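Local coordinates for protein signal transduction histidine kinase, LytS (Clostridium beijerinckii, PDB 5XSJ) that forms a complex with the sugar-binding protein XylFII to perceive environmental D-xylose and as a whole protein probably acts as a histidine kinase relaying that signal across the membrane, at residues D79-L84 with Y120-Y124; E24-V29 with L57-I62; V72-L77 with T127-F132; S90-T94 with D110-A114; S31-F36 with S50-V55. The contacts are given in a common frame with arbitrary orientation. Residue numbers count along the deposited sequence, not the author numbering.

Followed from the N terminus, the chain folds as two helical hairpins. Helix 15-42 turns into helix 45-67, and this hairpin is held by contact 5 close to the turn and by contact 2 further out, so contact 5 nests inside the loop closed by contact 2. Next, helix 73-99 pairs with helix 104-133: contact 4 is nested inside the loop closed by contact 1, and that inside the loop closed by contact 3. The two nested sets follow in series and none crosses. Side chains join the hairpins into one bundle: a salt bridge joins Asp81 OD1 to Lys59 NZ at 2.9 Å between contacts 1 and 2, and Phe36 of contact 5 packs on Thr94 and Phe111 of contact 4.

Contact 1: residues D79-L84 with Y120-Y124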
# COMPACT_ATOMS: atom_id res chain seq x y z
N ASP B 79 -1.88 5.70 -22.30
CA ASP B 79 -1.66 5.75 -20.85
C ASP B 79 -0.31 5.13 -20.48
O ASP B 79 0.40 5.63 -19.61
CB ASP B 79 -2.77 5.01 -20.10
CG ASP B 79 -4.09 5.77 -20.10
OD1 ASP B 79 -4.09 7.00 -20.38
OD2 ASP B 79 -5.13 5.14 -19.80
N LEU B 80 0.02 4.02 -21.12
CA LEU B 80 1.25 3.31 -20.83
C LEU B 80 2.46 4.14 -21.28
O LEU B 80 3.44 4.28 -20.56
CB LEU B 80 1.23 1.93 -21.49
CG LEU B 80 2.56 1.18 -21.54
CD1 LEU B 80 3.15 0.95 -20.14
CD2 LEU B 80 2.39 -0.13 -22.29
N ASP B 81 2.38 4.72 -22.47
CA ASP B 81 3.46 5.54 -23.02
C ASP B 81 3.74 6.76 -22.15
O ASP B 81 4.88 7.06 -21.82
CB ASP B 81 3.10 5.98 -24.45
CG ASP B 81 4.30 6.51 -25.23
OD1 ASP B 81 5.46 6.14 -24.91
OD2 ASP B 81 4.08 7.29 -26.18
N ASN B 82 2.67 7.47 -21.78
CA ASN B 82 2.82 8.60 -20.87
C ASN B 82 3.33 8.20 -19.49
O ASN B 82 4.12 8.89 -18.90
CB ASN B 82 1.49 9.32 -20.74
CG ASN B 82 1.20 10.16 -21.93
OD1 ASN B 82 2.13 10.72 -22.53
ND2 ASN B 82 -0.06 10.26 -22.32
N THR B 83 2.87 7.06 -18.99
CA THR B 83 3.29 6.61 -17.67
C THR B 83 4.77 6.25 -17.70
O THR B 83 5.50 6.52 -16.74
CB THR B 83 2.43 5.41 -17.20
OG1 THR B 83 1.05 5.80 -17.23
CG2 THR B 83 2.79 4.96 -15.80
N LEU B 84 5.24 5.66 -18.80
CA LEU B 84 6.67 5.39 -18.94
C LEU B 84 7.47 6.68 -18.92
O LEU B 84 8.51 6.76 -18.27
CB LEU B 84 6.97 4.61 -20.22
CG LEU B 84 8.43 4.13 -20.29
CD1 LEU B 84 8.70 3.06 -19.24
CD2 LEU B 84 8.80 3.61 -21.68
N TYR B 120 2.77 0.74 -12.21
CA TYR B 120 1.62 1.08 -13.07
C TYR B 120 1.86 0.56 -14.49
O TYR B 120 0.93 0.03 -15.12
CB TYR B 120 1.37 2.59 -13.14
CG TYR B 120 1.21 3.28 -11.80
CD1 TYR B 120 0.73 2.60 -10.69
CD2 TYR B 120 1.57 4.62 -11.66
CE1 TYR B 120 0.61 3.25 -9.47
CE2 TYR B 120 1.44 5.27 -10.47
CZ TYR B 120 0.97 4.59 -9.37
OH TYR B 120 0.85 5.27 -8.19
N CYS B 121 3.09 0.72 -15.00
CA CYS B 121 3.44 0.22 -16.33
C CYS B 121 3.18 -1.30 -16.45
O CYS B 121 2.60 -1.76 -17.43
CB CYS B 121 4.92 0.54 -16.67
SG CYS B 121 5.26 2.32 -16.90
N ASP B 122 3.57 -2.06 -15.44
CA ASP B 122 3.27 -3.49 -15.40
C ASP B 122 1.81 -3.83 -15.55
O ASP B 122 1.47 -4.79 -16.23
CB ASP B 122 3.78 -4.11 -14.10
CG ASP B 122 5.25 -4.37 -14.13
OD1 ASP B 122 5.83 -4.24 -15.24
OD2 ASP B 122 5.82 -4.69 -13.07
N ALA B 123 0.94 -3.04 -14.91
CA ALA B 123 -0.50 -3.30 -15.00
C ALA B 123 -1.05 -2.97 -16.39
O ALA B 123 -1.90 -3.71 -16.91
CB ALA B 123 -1.26 -2.52 -13.92
N TYR B 124 -0.60 -1.87 -16.99
CA TYR B 124 -1.03 -1.56 -18.35
C TYR B 124 -0.60 -2.68 -19.31
O TYR B 124 -1.36 -3.09 -20.18
CB TYR B 124 -0.46 -0.21 -18.83
CG TYR B 124 -1.01 0.97 -18.06
CD1 TYR B 124 -2.38 1.12 -17.89
CD2 TYR B 124 -0.17 1.90 -17.48
CE1 TYR B 124 -2.90 2.18 -17.18
CE2 TYR B 124 -0.69 2.98 -16.76
CZ TYR B 124 -2.05 3.11 -16.62
OH TYR B 124 -2.57 4.16 -15.90
O HOH W 1 -0.32 5.57 -14.67
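Residues 79-84 and 120-124 run antiparallel (162°) in the second hairpin (helices 73-99 and 104-133) of the four-helix bundle; their axes come within 9.5 Å, with Leu80 and Cys121 in register (CA to CA 5.9 Å). Tyr124, with chi1 at -67° (m), sets its ring across the start of 79-84, one face on Leu80 N and Asp79 CB; the latter sits 4.2 Å from the centroid and 20° off the ring normal, a CH-pi contact. Thr83 is also m, which turns OG1 back to donate a very short 2.5 Å hydrogen bond to Asp79 O and sends CG2 across the interface, 3.8 Å from Tyr120 CB and 3.8 Å from Cys121 SG. Leu80, in the t,p rotamer, brings CD1 to 3.9 Å from Cys121 CB, while its CB lies 3.8 Å from Tyr124 CB. No direct hydrogen bond crosses; instead, one water lies 2.9 Å from both Thr83 OG1 and Tyr124 OH, donating to the former. In the neighbouring periplasmic binding protein chain, a basic side chain pairs with Asp79 OD2 and an acidic one hydrogen-bonds Tyr120 OH. The contact therefore joins an apolar inner side, around Leu80 and Cys121, to an outer edge that meets the sugar-binding partner through both polar bonds and apolar packing.

Contact 2: residues E24-V29 with L57-I62; sequences EIKQHV and LAKQKI
Both segments are regular alpha-helix and lie antiparallel, with axes 8.7 Å apart at closest, a signed crossing angle of -155°, and Ile25 facing Ala58 at 4.8 Å between CA atoms. Along 57-62, Leu57 comes first: its CB stands 3.6 Å from the centroid of the His28 ring, 5° off the normal, a CH-pi contact, with CD1 3.6 Å from His28 CE1. Ala58 CB packs against His28 CB (3.7 Å) and Val29 CG2 (3.9 Å). Lys61, m at chi1 and t thereafter, reaches out fully extended; its NZ donates to His28 NE2 at 2.8 Å and salt-bridges Glu24 OE1 at 3.1 Å, while its CB packs on Ile25 CG1 at 3.7 Å. Ile62 ends the interface, its CG1 3.8 Å from Ile25 CD1 (both isoleucines m,t). His28 (m) ND1 also hydrogen-bonds Glu54 OE1. The i, i+3, i+4 spacing (58, 61, 62 against 25, 28, 29) is that of side-by-side helix packing, here in the first antiparallel hairpin. Inward, Ile62 touches Leu80 and Leu84 of helix 73-99, and Val29 touches Cys121 of helix 104-133.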
# COMPACT_ATOMS: atom_id res chain seq x y z
N GLU B 24 7.70 -8.22 -24.03
CA GLU B 24 9.06 -7.70 -24.06
C GLU B 24 9.13 -6.36 -23.35
O GLU B 24 10.07 -6.08 -22.62
CB GLU B 24 9.56 -7.57 -25.50
CG GLU B 24 10.01 -8.90 -26.10
CD GLU B 24 10.19 -8.86 -27.61
OE1 GLU B 24 10.36 -7.75 -28.19
OE2 GLU B 24 10.17 -9.94 -28.22
N ILE B 25 8.13 -5.52 -23.60
CA ILE B 25 8.02 -4.21 -22.95
C ILE B 25 7.97 -4.34 -21.42
O ILE B 25 8.66 -3.63 -20.70
CB ILE B 25 6.75 -3.47 -23.44
CG1 ILE B 25 6.90 -3.11 -24.91
CG2 ILE B 25 6.46 -2.24 -22.58
CD1 ILE B 25 5.60 -2.72 -25.59
N LYS B 26 7.17 -5.28 -20.94
CA LYS B 26 7.02 -5.51 -19.51
C LYS B 26 8.35 -5.93 -18.89
O LYS B 26 8.74 -5.42 -17.84
CB LYS B 26 5.93 -6.56 -19.26
CG LYS B 26 5.53 -6.74 -17.81
CD LYS B 26 4.40 -7.75 -17.69
CE LYS B 26 3.94 -7.85 -16.24
NZ LYS B 26 5.14 -7.84 -15.34
N GLN B 27 9.05 -6.85 -19.55
CA GLN B 27 10.39 -7.25 -19.10
C GLN B 27 11.38 -6.07 -19.12
O GLN B 27 12.19 -5.92 -18.20
CB GLN B 27 10.94 -8.36 -19.99
CG GLN B 27 10.12 -9.63 -20.09
CD GLN B 27 10.85 -10.70 -20.92
OE1 GLN B 27 11.43 -10.41 -21.99
NE2 GLN B 27 10.84 -11.93 -20.42
N HIS B 28 11.32 -5.25 -20.16
CA HIS B 28 12.23 -4.08 -20.23
C HIS B 28 11.99 -3.14 -19.06
O HIS B 28 12.93 -2.65 -18.43
CB HIS B 28 12.05 -3.30 -21.54
CG HIS B 28 12.48 -4.05 -22.76
ND1 HIS B 28 13.71 -4.68 -22.84
CD2 HIS B 28 11.88 -4.24 -23.96
CE1 HIS B 28 13.83 -5.25 -24.03
NE2 HIS B 28 12.73 -5.01 -24.72
N VAL B 29 10.72 -2.85 -18.80
CA VAL B 29 10.37 -1.95 -17.70
C VAL B 29 10.84 -2.56 -16.38
O VAL B 29 11.51 -1.89 -15.60
CB VAL B 29 8.85 -1.67 -17.63
CG1 VAL B 29 8.56 -0.79 -16.46
CG2 VAL B 29 8.35 -1.02 -18.93
N LEU B 57 14.48 0.65 -24.87
CA LEU B 57 13.84 -0.43 -25.60
C LEU B 57 12.33 -0.48 -25.31
O LEU B 57 11.53 -0.73 -26.21
CB LEU B 57 14.50 -1.77 -25.25
CG LEU B 57 15.95 -1.97 -25.71
CD1 LEU B 57 16.59 -3.15 -25.00
CD2 LEU B 57 16.03 -2.14 -27.23
N ALA B 58 11.95 -0.27 -24.05
CA ALA B 58 10.52 -0.23 -23.71
C ALA B 58 9.81 0.91 -24.45
O ALA B 58 8.73 0.73 -25.02
CB ALA B 58 10.33 -0.10 -22.20
N LYS B 59 10.43 2.08 -24.44
CA LYS B 59 9.89 3.25 -25.14
C LYS B 59 9.68 3.02 -26.65
O LYS B 59 8.62 3.35 -27.20
CB LYS B 59 10.84 4.43 -24.92
CG LYS B 59 10.38 5.73 -25.54
CD LYS B 59 9.26 6.38 -24.74
CE LYS B 59 8.74 7.63 -25.45
NZ LYS B 59 7.50 8.15 -24.83
N GLN B 60 10.68 2.45 -27.32
CA GLN B 60 10.61 2.22 -28.77
C GLN B 60 9.52 1.22 -29.12
O GLN B 60 8.77 1.42 -30.07
CB GLN B 60 11.96 1.70 -29.31
CG GLN B 60 12.10 1.74 -30.85
CD GLN B 60 11.52 0.50 -31.54
OE1 GLN B 60 11.14 -0.47 -30.88
NE2 GLN B 60 11.49 0.53 -32.87
N LYS B 61 9.46 0.13 -28.36
CA LYS B 61 8.48 -0.91 -28.65
C LYS B 61 7.05 -0.46 -28.34
O LYS B 61 6.12 -0.83 -29.05
CB LYS B 61 8.83 -2.19 -27.89
CG LYS B 61 10.12 -2.80 -28.40
CD LYS B 61 10.56 -4.03 -27.65
CE LYS B 61 11.93 -4.51 -28.19
NZ LYS B 61 12.48 -5.67 -27.44
N ILE B 62 6.87 0.35 -27.30
CA ILE B 62 5.56 0.96 -27.08
C ILE B 62 5.18 1.82 -28.29
O ILE B 62 4.04 1.78 -28.77
CB ILE B 62 5.53 1.82 -25.80
CG1 ILE B 62 5.65 0.93 -24.56
CG2 ILE B 62 4.23 2.62 -25.73
CD1 ILE B 62 5.90 1.71 -23.29

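Contact 3: residues V72-L77 with T127-F132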
# COMPACT_ATOMS: atom_id res chain seq x y z
N VAL B 72 -9.50 0.57 -29.10
CA VAL B 72 -9.45 0.38 -27.65
C VAL B 72 -8.03 0.43 -27.09
O VAL B 72 -7.77 1.16 -26.13
CB VAL B 72 -10.11 -0.96 -27.25
CG1 VAL B 72 -9.82 -1.31 -25.79
CG2 VAL B 72 -11.62 -0.91 -27.50
N ASN B 73 -7.12 -0.34 -27.69
CA ASN B 73 -5.75 -0.42 -27.21
C ASN B 73 -5.03 0.92 -27.30
O ASN B 73 -4.10 1.18 -26.57
CB ASN B 73 -4.96 -1.47 -27.99
CG ASN B 73 -5.48 -2.87 -27.77
OD1 ASN B 73 -6.11 -3.16 -26.75
ND2 ASN B 73 -5.20 -3.75 -28.72
N GLN B 74 -5.48 1.74 -28.25
CA GLN B 74 -5.04 3.11 -28.43
C GLN B 74 -4.99 3.89 -27.10
O GLN B 74 -4.00 4.57 -26.81
CB GLN B 74 -6.02 3.79 -29.39
CG GLN B 74 -5.55 5.02 -30.13
CD GLN B 74 -6.71 5.68 -30.89
OE1 GLN B 74 -7.88 5.34 -30.69
NE2 GLN B 74 -6.37 6.62 -31.77
N TYR B 75 -6.07 3.78 -26.33
CA TYR B 75 -6.21 4.46 -25.03
C TYR B 75 -5.27 3.91 -23.98
O TYR B 75 -4.70 4.67 -23.21
CB TYR B 75 -7.67 4.37 -24.52
CG TYR B 75 -8.60 5.23 -25.34
CD1 TYR B 75 -8.68 6.59 -25.11
CD2 TYR B 75 -9.35 4.68 -26.38
CE1 TYR B 75 -9.50 7.39 -25.88
CE2 TYR B 75 -10.18 5.49 -27.15
CZ TYR B 75 -10.24 6.84 -26.89
OH TYR B 75 -11.06 7.65 -27.64
N ILE B 76 -5.13 2.59 -23.94
CA ILE B 76 -4.25 1.94 -22.99
C ILE B 76 -2.78 2.23 -23.33
O ILE B 76 -1.96 2.45 -22.45
CB ILE B 76 -4.48 0.41 -22.96
CG1 ILE B 76 -5.94 0.10 -22.65
CG2 ILE B 76 -3.58 -0.26 -21.91
CD1 ILE B 76 -6.31 -1.37 -22.83
N LEU B 77 -2.47 2.24 -24.63
CA LEU B 77 -1.10 2.46 -25.08
C LEU B 77 -0.67 3.88 -24.78
O LEU B 77 0.46 4.12 -24.36
CB LEU B 77 -0.96 2.17 -26.58
CG LEU B 77 -0.76 0.70 -26.94
CD1 LEU B 77 -0.94 0.47 -28.43
CD2 LEU B 77 0.60 0.25 -26.49
N THR B 127 -2.65 -5.81 -18.92
CA THR B 127 -3.95 -5.53 -19.53
C THR B 127 -3.88 -5.62 -21.05
O THR B 127 -4.74 -6.23 -21.70
CB THR B 127 -4.47 -4.13 -19.16
OG1 THR B 127 -4.73 -4.06 -17.75
CG2 THR B 127 -5.74 -3.80 -19.92
N LEU B 128 -2.85 -5.02 -21.63
CA LEU B 128 -2.64 -5.11 -23.07
C LEU B 128 -2.52 -6.56 -23.52
O LEU B 128 -3.14 -6.97 -24.50
CB LEU B 128 -1.40 -4.34 -23.49
CG LEU B 128 -1.65 -2.88 -23.84
CD1 LEU B 128 -0.32 -2.19 -24.12
CD2 LEU B 128 -2.59 -2.76 -25.03
N MET B 129 -1.74 -7.34 -22.78
CA MET B 129 -1.47 -8.72 -23.16
C MET B 129 -2.75 -9.53 -23.16
O MET B 129 -2.95 -10.40 -24.01
CB MET B 129 -0.45 -9.35 -22.22
CG MET B 129 0.51 -10.33 -22.88
SD MET B 129 1.79 -10.87 -21.72
CE MET B 129 2.34 -9.30 -21.06
N GLN B 130 -3.63 -9.24 -22.21
CA GLN B 130 -4.92 -9.90 -22.15
C GLN B 130 -5.80 -9.53 -23.33
O GLN B 130 -6.49 -10.38 -23.89
CB GLN B 130 -5.65 -9.57 -20.85
CG GLN B 130 -4.97 -10.09 -19.59
CD GLN B 130 -5.83 -9.83 -18.35
OE1 GLN B 130 -6.97 -10.30 -18.26
NE2 GLN B 130 -5.29 -9.06 -17.41
N ASN B 131 -5.79 -8.25 -23.70
CA ASN B 131 -6.56 -7.78 -24.84
C ASN B 131 -6.11 -8.40 -26.16
O ASN B 131 -6.94 -8.79 -26.98
CB ASN B 131 -6.49 -6.26 -24.94
CG ASN B 131 -7.25 -5.59 -23.83
OD1 ASN B 131 -7.76 -6.25 -22.92
ND2 ASN B 131 -7.33 -4.27 -23.89
N PHE B 132 -4.80 -8.46 -26.37
CA PHE B 132 -4.26 -9.14 -27.54
C PHE B 132 -4.62 -10.62 -27.53
O PHE B 132 -4.84 -11.23 -28.57
CB PHE B 132 -2.74 -8.97 -27.60
CG PHE B 132 -2.30 -7.59 -27.98
CD1 PHE B 132 -2.92 -6.92 -29.03
CD2 PHE B 132 -1.28 -6.96 -27.30
CE1 PHE B 132 -2.52 -5.65 -29.39
CE2 PHE B 132 -0.87 -5.70 -27.65
CZ PHE B 132 -1.49 -5.03 -28.70
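The first segment begins at Val72, near the start of the third helix; the backbone N atoms of Val72 and Asn73 both hydrogen-bond to Asp70 OD2. Val72 makes a light contact, its CG1 4.3 Å from Asn131 ND2. The CA atoms of Asn73 and Leu128 are 7.0 Å apart. Asn73 provides the polar link: with chi1 at -66° (m) its OD1 accepts a hydrogen bond from Asn131 ND2, 3.3 Å long with an N-H...O angle of 163°, and its ND2 comes to 3.4 Å from Phe132 CE1. One turn on, Ile76 points toward the partner helix. Its CG2 packs 3.8 Å from Leu128 CG, and its CD1 reaches Thr127 CG2 at 3.8 Å and Asn131 ND2 at 3.3 Å. Leu77 leaves its backbone sideways, yet its end swings in, so that CD2 meets Leu128 CD1 at 3.5 Å; the same residue touches Leu65 and Lys66 of helix 45-67. The helix axes approach to a rather wide 10.7 Å, consistent with the bulky, branched Ile76, Leu77 and Leu128 side chains that fill the gap. Phe132 leans on Asn18 and Thr22 of helix 15-42, and Met129 packs on Leu133 of the second subunit. The antiparallel pairing at 162°, with these contacts to helices 15-42 and 45-67, is that of a four-helix bundle, here at the end that holds the chain termini and the link between the two hairpins.

Contact 4: residues S90-T94 with D110-A114; sequences SSKNT and DFVAA
Build residues 90-94 and 110-114 as alpha-helix throughout, antiparallel, with axes 8.1 Å apart at closest approach and a signed crossing angle of -148°. Ser90 faces Asp110, their CA atoms 5.1 Å apart.

Hydrogen bonding is indirect. No direct bond crosses between the segments; a water 2.8 Å from both Ser90 OG and Asp110 OD1, donating to the carboxylate, connects them. Asp110 is m (chi1 -73°). Ser90 is m and its OG also hydrogen-bonds with Ser86 O. Thr94, chi1 -55° (m), turns OG1 back onto its own helix, donating to Ser90 O at 2.8 Å. That places OG1 3.3 Å from Phe111 N, but at an angle too poor for a hydrogen bond.

Van der Waals packing supplies the rest, and small side chains permit the short separation. Thr94 OG1 makes a tight contact with Asp110 CB at 3.1 Å, and Ser90 O lies 3.7 Å from the same atom. Ala114 CB is 4.2 Å from Ser90 CB and 4.3 Å from Ser91 CB. Asn93 CB approaches Asp110 OD2 at 3.5 Å. Phe111, chi1 -165° (t), has CD1 4.0 Å from Thr94 CG2.

Inward, Phe36 of helix 15-42 packs against Ser91, Thr94 and Phe111, while Ser91 OG, with chi1 at 49° (p), hydrogen-bonds with Tyr87 O and Tyr51 OH. The antiparallel pair is the second hairpin of an up-and-down four-helix bundle, close to its turn, with Phe36 and Phe111 in the shared core.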
# COMPACT_ATOMS: atom_id res chain seq x y z
N SER B 90 10.99 10.57 -13.25
CA SER B 90 11.24 10.32 -11.83
C SER B 90 12.57 9.63 -11.59
O SER B 90 13.28 9.95 -10.63
CB SER B 90 10.12 9.47 -11.23
OG SER B 90 8.88 10.16 -11.27
N SER B 91 12.89 8.66 -12.44
CA SER B 91 14.14 7.93 -12.28
C SER B 91 15.35 8.80 -12.66
O SER B 91 16.41 8.70 -12.05
CB SER B 91 14.12 6.65 -13.12
OG SER B 91 13.70 6.91 -14.45
N LYS B 92 15.19 9.67 -13.65
CA LYS B 92 16.29 10.56 -14.01
C LYS B 92 16.53 11.60 -12.92
O LYS B 92 17.68 11.91 -12.59
CB LYS B 92 16.04 11.24 -15.36
CG LYS B 92 16.37 10.33 -16.55
CD LYS B 92 16.29 11.06 -17.90
CE LYS B 92 16.60 10.08 -19.06
NZ LYS B 92 16.37 10.65 -20.42
N ASN B 93 15.45 12.13 -12.36
CA ASN B 93 15.59 13.07 -11.25
C ASN B 93 16.27 12.42 -10.05
O ASN B 93 17.11 13.04 -9.40
CB ASN B 93 14.24 13.65 -10.85
CG ASN B 93 13.67 14.59 -11.89
OD1 ASN B 93 14.38 15.05 -12.77
ND2 ASN B 93 12.38 14.84 -11.82
N THR B 94 15.92 11.17 -9.77
CA THR B 94 16.57 10.44 -8.69
C THR B 94 18.07 10.28 -8.98
O THR B 94 18.89 10.55 -8.12
CB THR B 94 15.96 9.03 -8.45
OG1 THR B 94 14.55 9.14 -8.23
CG2 THR B 94 16.61 8.35 -7.26
N ASP B 110 11.05 10.97 -5.38
CA ASP B 110 11.33 10.54 -6.75
C ASP B 110 11.68 9.07 -6.80
O ASP B 110 11.30 8.37 -7.72
CB ASP B 110 12.48 11.34 -7.35
CG ASP B 110 12.09 12.76 -7.69
OD1 ASP B 110 10.93 12.97 -8.10
OD2 ASP B 110 12.95 13.67 -7.57
N PHE B 111 12.43 8.61 -5.81
CA PHE B 111 12.88 7.22 -5.75
C PHE B 111 11.68 6.30 -5.60
O PHE B 111 11.56 5.30 -6.30
CB PHE B 111 13.86 7.05 -4.58
CG PHE B 111 14.67 5.79 -4.64
CD1 PHE B 111 14.84 5.11 -5.83
CD2 PHE B 111 15.25 5.28 -3.49
CE1 PHE B 111 15.60 3.94 -5.88
CE2 PHE B 111 16.01 4.13 -3.53
CZ PHE B 111 16.19 3.45 -4.73
N VAL B 112 10.81 6.65 -4.66
CA VAL B 112 9.56 5.96 -4.44
C VAL B 112 8.64 6.03 -5.66
O VAL B 112 8.10 5.01 -6.09
CB VAL B 112 8.83 6.54 -3.21
CG1 VAL B 112 7.38 6.08 -3.17
CG2 VAL B 112 9.56 6.12 -1.95
N ALA B 113 8.46 7.23 -6.21
CA ALA B 113 7.56 7.38 -7.37
C ALA B 113 8.02 6.51 -8.54
O ALA B 113 7.20 5.87 -9.19
CB ALA B 113 7.46 8.84 -7.79
N ALA B 114 9.32 6.45 -8.79
CA ALA B 114 9.84 5.60 -9.86
C ALA B 114 9.42 4.14 -9.70
O ALA B 114 9.02 3.49 -10.67
CB ALA B 114 11.36 5.71 -9.93
O HOH W 2 8.65 11.69 -8.99

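Contact 5: residues S31-F36 with S50-V55; sequences SSLDNF and SYNNEV
Residues 31-36 and 50-55 are both alpha-helical and antiparallel (signed crossing angle -164°), with axes only 7.7 Å apart at closest: the tight pairing of the first helical hairpin, near its turn. The register sets Ser32 against Tyr51, CA to CA 4.2 Å, an approach that the small serine allows. Ser32 has chi1 at 176° (t); its OG donates to Tyr51 O at 3.0 Å, an oxygen that also accepts the helical bond from Val55 N (3.2 Å), and OG lies 3.2 Å from Val55 CG1. Ser32 CB packs 3.7 Å from Glu54 CB, and Ser31 OG sits 3.4 Å from Glu54 CG. Asn35 (m) donates from ND2 to Ser31 O at 2.8 Å; a water bridges its OD1 (3.1 Å) and Ser50 OG (3.0 Å). Phe36 (t) brings CB to 3.7 Å from Tyr51 CD1, the rings oblique at 44°; Tyr51 chi1 is off-rotamer at 142°. Further partners are Tyr87 for Ser32 OG, Ser91 for Tyr51 OH and His28 for Glu54. Polar groups thus bond across and along a tight helix pair, while the aromatic rings turn into the bundle core.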
# COMPACT_ATOMS: atom_id res chain seq x y z
N SER B 31 13.17 -4.83 -15.88
CA SER B 31 14.62 -4.90 -15.79
C SER B 31 15.22 -3.50 -15.61
O SER B 31 16.24 -3.32 -14.91
CB SER B 31 15.19 -5.57 -17.04
OG SER B 31 16.60 -5.40 -17.08
N SER B 32 14.60 -2.51 -16.23
CA SER B 32 15.05 -1.13 -16.07
C SER B 32 14.98 -0.69 -14.60
O SER B 32 15.94 -0.10 -14.08
CB SER B 32 14.23 -0.18 -16.95
OG SER B 32 14.61 1.16 -16.72
N LEU B 33 13.86 -0.99 -13.95
CA LEU B 33 13.63 -0.66 -12.54
C LEU B 33 14.66 -1.33 -11.64
O LEU B 33 15.25 -0.70 -10.77
CB LEU B 33 12.21 -1.07 -12.10
CG LEU B 33 11.87 -0.79 -10.63
CD1 LEU B 33 11.89 0.71 -10.30
CD2 LEU B 33 10.55 -1.40 -10.22
N ASP B 34 14.87 -2.62 -11.88
CA ASP B 34 15.78 -3.42 -11.07
C ASP B 34 17.20 -2.86 -11.13
O ASP B 34 17.87 -2.71 -10.09
CB ASP B 34 15.73 -4.87 -11.56
CG ASP B 34 16.59 -5.79 -10.72
OD1 ASP B 34 16.89 -5.45 -9.55
OD2 ASP B 34 16.98 -6.85 -11.24
N ASN B 35 17.67 -2.53 -12.33
CA ASN B 35 19.00 -1.98 -12.49
C ASN B 35 19.08 -0.59 -11.88
O ASN B 35 20.06 -0.28 -11.20
CB ASN B 35 19.39 -1.97 -13.97
CG ASN B 35 19.82 -3.34 -14.45
OD1 ASN B 35 20.94 -3.75 -14.19
ND2 ASN B 35 18.92 -4.07 -15.11
N PHE B 36 18.05 0.22 -12.11
CA PHE B 36 17.92 1.53 -11.47
C PHE B 36 18.08 1.45 -9.95
O PHE B 36 18.88 2.16 -9.37
CB PHE B 36 16.57 2.16 -11.83
CG PHE B 36 16.20 3.36 -11.01
CD1 PHE B 36 16.82 4.59 -11.22
CD2 PHE B 36 15.22 3.27 -10.03
CE1 PHE B 36 16.48 5.70 -10.47
CE2 PHE B 36 14.87 4.39 -9.27
CZ PHE B 36 15.50 5.60 -9.49
N SER B 50 22.49 -0.30 -17.95
CA SER B 50 21.40 -1.24 -18.21
C SER B 50 20.03 -0.60 -17.93
O SER B 50 19.06 -0.87 -18.63
CB SER B 50 21.55 -2.50 -17.36
OG SER B 50 22.68 -3.24 -17.77
N TYR B 51 19.95 0.22 -16.89
CA TYR B 51 18.70 0.95 -16.60
C TYR B 51 18.27 1.72 -17.84
O TYR B 51 17.12 1.70 -18.25
CB TYR B 51 18.90 1.91 -15.42
CG TYR B 51 18.18 3.23 -15.59
CD1 TYR B 51 16.83 3.32 -15.32
CD2 TYR B 51 18.84 4.38 -16.03
CE1 TYR B 51 16.14 4.50 -15.49
CE2 TYR B 51 18.14 5.61 -16.19
CZ TYR B 51 16.78 5.63 -15.91
OH TYR B 51 15.99 6.75 -16.03
N ASN B 52 19.25 2.40 -18.43
CA ASN B 52 18.99 3.30 -19.53
C ASN B 52 18.65 2.55 -20.82
O ASN B 52 17.68 2.89 -21.49
CB ASN B 52 20.20 4.22 -19.74
CG ASN B 52 19.97 5.23 -20.83
OD1 ASN B 52 20.77 5.34 -21.78
ND2 ASN B 52 18.85 5.96 -20.73
N ASN B 53 19.43 1.52 -21.13
CA ASN B 53 19.17 0.67 -22.29
C ASN B 53 17.79 0.04 -22.26
O ASN B 53 17.07 0.02 -23.26
CB ASN B 53 20.23 -0.43 -22.40
CG ASN B 53 21.61 0.10 -22.82
OD1 ASN B 53 21.79 1.29 -23.07
ND2 ASN B 53 22.59 -0.79 -22.87
N GLU B 54 17.41 -0.49 -21.11
CA GLU B 54 16.11 -1.14 -21.01
C GLU B 54 14.95 -0.15 -21.18
O GLU B 54 13.97 -0.49 -21.84
CB GLU B 54 15.99 -1.90 -19.69
CG GLU B 54 16.97 -3.07 -19.59
CD GLU B 54 16.58 -4.24 -20.49
OE1 GLU B 54 15.38 -4.49 -20.71
OE2 GLU B 54 17.49 -4.93 -20.99
N VAL B 55 15.03 1.08 -20.65
CA VAL B 55 13.90 2.00 -20.94
C VAL B 55 13.87 2.48 -22.37
O VAL B 55 12.80 2.78 -22.88
CB VAL B 55 13.83 3.29 -20.07
CG1 VAL B 55 13.14 3.02 -18.81
CG2 VAL B 55 15.15 3.96 -19.83
O HOH W 3 23.10 -5.33 -15.66